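Local coordinates for protein GTP cyclohydrolase 1 type 2 homolog (Escherichia coli, Escherichia coli O157:H7, PDB 1NMO) that binds two metal ions as a ring-shaped homohexamer of the NIF3 family and may take part in degrading radiation-damaged nucleotides, at residues A[119-124]-A[130-135]. Residues are numbered along the deposited sequence; the frame is centred on the assembly and turned at random.
Sequences TVMGEI and WGELTM
Selenomethionine Met121 lies across the indole of Trp130 and reaches on to Glu132. Its CB sits over one face of the ring, 3.8 Å from the centroid of the six-membered ring, a CH-pi contact. CG stands beside the backbone N (chi1 -80°) and the chain runs on extended, which carries SE past the rim: SE meets Trp130 CZ3 at 3.6 Å in an oblique Met-aromatic contact and touches Glu132 CG. CE, at the tip, comes 3.8 Å from Glu132 OE1, the two side chains crossing at a slant; OE2 of that carboxylate makes a long, weak ion pair with Arg167. The backbone N of Gly122 lies over the same indole face as Met121 CB, while Ile124 CG1 packs obliquely on Trp130 CD1 at 3.8 Å. Phe185, from helix 179-185, meets both Trp130 and Ile124. Beneath the side chains, Thr119 and Glu132 exchange two backbone hydrogen bonds, Thr119 N to Glu132 O measuring 2.9 Å. Met121 N then binds Trp130 O at 3.0 Å, and Trp130 N returns a bond to Gly122 O. Met121 and Gly122 thus both face Trp130, a classic beta bulge that shifts the register by one. It belongs to an antiparallel beta hairpin, whose strand 118-123 is outermost within the chain in a mixed sheet and whose strand 128-137 pairs onward with strand 165-170.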
loop_
_atom_site.group_PDB
_atom_site.type_symbol
_atom_site.label_atom_id
_atom_site.label_comp_id
_atom_site.label_asym_id
_atom_site.label_seq_id
_atom_site.Cartn_x
_atom_site.Cartn_y
_atom_site.Cartn_z
ATOM N N THR A 119 -35.813 6.120 18.037
ATOM C CA THR A 119 -36.948 6.867 18.580
ATOM C C THR A 119 -36.541 7.383 19.953
ATOM O O THR A 119 -36.283 6.603 20.858
ATOM C CB THR A 119 -38.186 5.895 18.743
ATOM O OG1 THR A 119 -38.402 5.196 17.495
ATOM C CG2 THR A 119 -39.446 6.689 19.126
ATOM N N VAL A 120 -36.536 8.672 20.139
ATOM C CA VAL A 120 -36.160 9.227 21.428
ATOM C C VAL A 120 -37.285 8.956 22.402
ATOM O O VAL A 120 -38.468 9.131 22.035
ATOM C CB VAL A 120 -35.962 10.774 21.338
ATOM C CG1 VAL A 120 -35.855 11.383 22.770
ATOM C CG2 VAL A 120 -34.690 11.107 20.533
HETATM N N MSE A 121 -36.956 8.599 23.648
HETATM C CA MSE A 121 -38.015 8.273 24.591
HETATM C C MSE A 121 -37.976 8.995 25.907
HETATM O O MSE A 121 -38.967 9.005 26.633
HETATM C CB MSE A 121 -38.072 6.761 24.827
HETATM C CG MSE A 121 -38.779 6.044 23.743
HETATM SE SE MSE A 121 -38.632 4.123 23.997
HETATM C CE MSE A 121 -39.541 3.699 22.269
ATOM N N GLY A 122 -36.834 9.606 26.180
ATOM C CA GLY A 122 -36.607 10.371 27.398
ATOM C C GLY A 122 -35.142 10.847 27.505
ATOM O O GLY A 122 -34.388 10.937 26.521
ATOM N N GLU A 123 -34.722 11.208 28.705
ATOM C CA GLU A 123 -33.346 11.597 28.870
ATOM C C GLU A 123 -32.916 11.040 30.195
ATOM O O GLU A 123 -33.717 10.850 31.109
ATOM C CB GLU A 123 -33.123 13.111 28.726
ATOM C CG GLU A 123 -33.389 14.007 29.873
ATOM C CD GLU A 123 -32.522 15.274 29.793
ATOM O OE1 GLU A 123 -32.467 15.947 28.738
ATOM O OE2 GLU A 123 -31.868 15.623 30.805
ATOM N N ILE A 124 -31.675 10.631 30.252
ATOM C CA ILE A 124 -31.108 10.066 31.450
ATOM C C ILE A 124 -30.511 11.233 32.272
ATOM O O ILE A 124 -30.545 11.240 33.502
ATOM C CB ILE A 124 -29.959 9.088 31.036
ATOM C CG1 ILE A 124 -30.501 7.934 30.196
ATOM C CG2 ILE A 124 -29.252 8.566 32.255
ATOM C CD1 ILE A 124 -29.412 6.895 29.861
ATOM N N TRP A 130 -32.115 8.937 25.752
ATOM C CA TRP A 130 -32.093 7.483 25.554
ATOM C C TRP A 130 -33.309 7.140 24.703
ATOM O O TRP A 130 -34.204 7.953 24.544
ATOM C CB TRP A 130 -32.168 6.681 26.866
ATOM C CG TRP A 130 -33.537 6.743 27.581
ATOM C CD1 TRP A 130 -33.914 7.632 28.565
ATOM C CD2 TRP A 130 -34.664 5.864 27.387
ATOM N NE1 TRP A 130 -35.198 7.361 28.986
ATOM C CE2 TRP A 130 -35.675 6.275 28.289
ATOM C CE3 TRP A 130 -34.917 4.759 26.538
ATOM C CZ2 TRP A 130 -36.923 5.614 28.385
ATOM C CZ3 TRP A 130 -36.210 4.082 26.647
ATOM C CH2 TRP A 130 -37.158 4.519 27.558
ATOM N N GLY A 131 -33.316 5.964 24.121
ATOM C CA GLY A 131 -34.473 5.549 23.345
ATOM C C GLY A 131 -34.222 4.166 22.757
ATOM O O GLY A 131 -33.372 3.414 23.289
ATOM N N GLU A 132 -34.911 3.873 21.652
ATOM C CA GLU A 132 -34.787 2.598 20.992
ATOM C C GLU A 132 -34.698 2.613 19.483
ATOM O O GLU A 132 -35.408 3.358 18.756
ATOM C CB GLU A 132 -35.988 1.703 21.334
ATOM C CG GLU A 132 -36.350 1.606 22.826
ATOM C CD GLU A 132 -37.388 0.507 23.119
ATOM O OE1 GLU A 132 -38.233 0.176 22.232
ATOM O OE2 GLU A 132 -37.331 -0.019 24.243
ATOM N N LEU A 133 -33.809 1.777 18.990
ATOM C CA LEU A 133 -33.721 1.642 17.540
ATOM C C LEU A 133 -35.096 1.085 17.132
ATOM O O LEU A 133 -35.635 0.163 17.783
ATOM C CB LEU A 133 -32.675 0.594 17.168
ATOM C CG LEU A 133 -31.261 1.093 17.311
ATOM C CD1 LEU A 133 -30.321 -0.119 17.416
ATOM C CD2 LEU A 133 -30.932 1.992 16.117
ATOM N N THR A 134 -35.670 1.666 16.086
ATOM C CA THR A 134 -36.925 1.219 15.550
ATOM C C THR A 134 -36.665 -0.091 14.827
ATOM O O THR A 134 -37.561 -0.672 14.276
ATOM C CB THR A 134 -37.486 2.204 14.529
ATOM O OG1 THR A 134 -36.414 2.733 13.739
ATOM C CG2 THR A 134 -38.249 3.324 15.248
HETATM N N MSE A 135 -35.440 -0.545 14.763
HETATM C CA MSE A 135 -35.256 -1.852 14.163
HETATM C C MSE A 135 -34.076 -2.439 14.875
HETATM O O MSE A 135 -32.929 -2.350 14.378
HETATM C CB MSE A 135 -35.017 -1.755 12.674
HETATM C CG MSE A 135 -35.495 -3.037 11.983
HETATM SE SE MSE A 135 -34.672 -3.336 10.177
HETATM C CE MSE A 135 -32.776 -3.501 10.697
#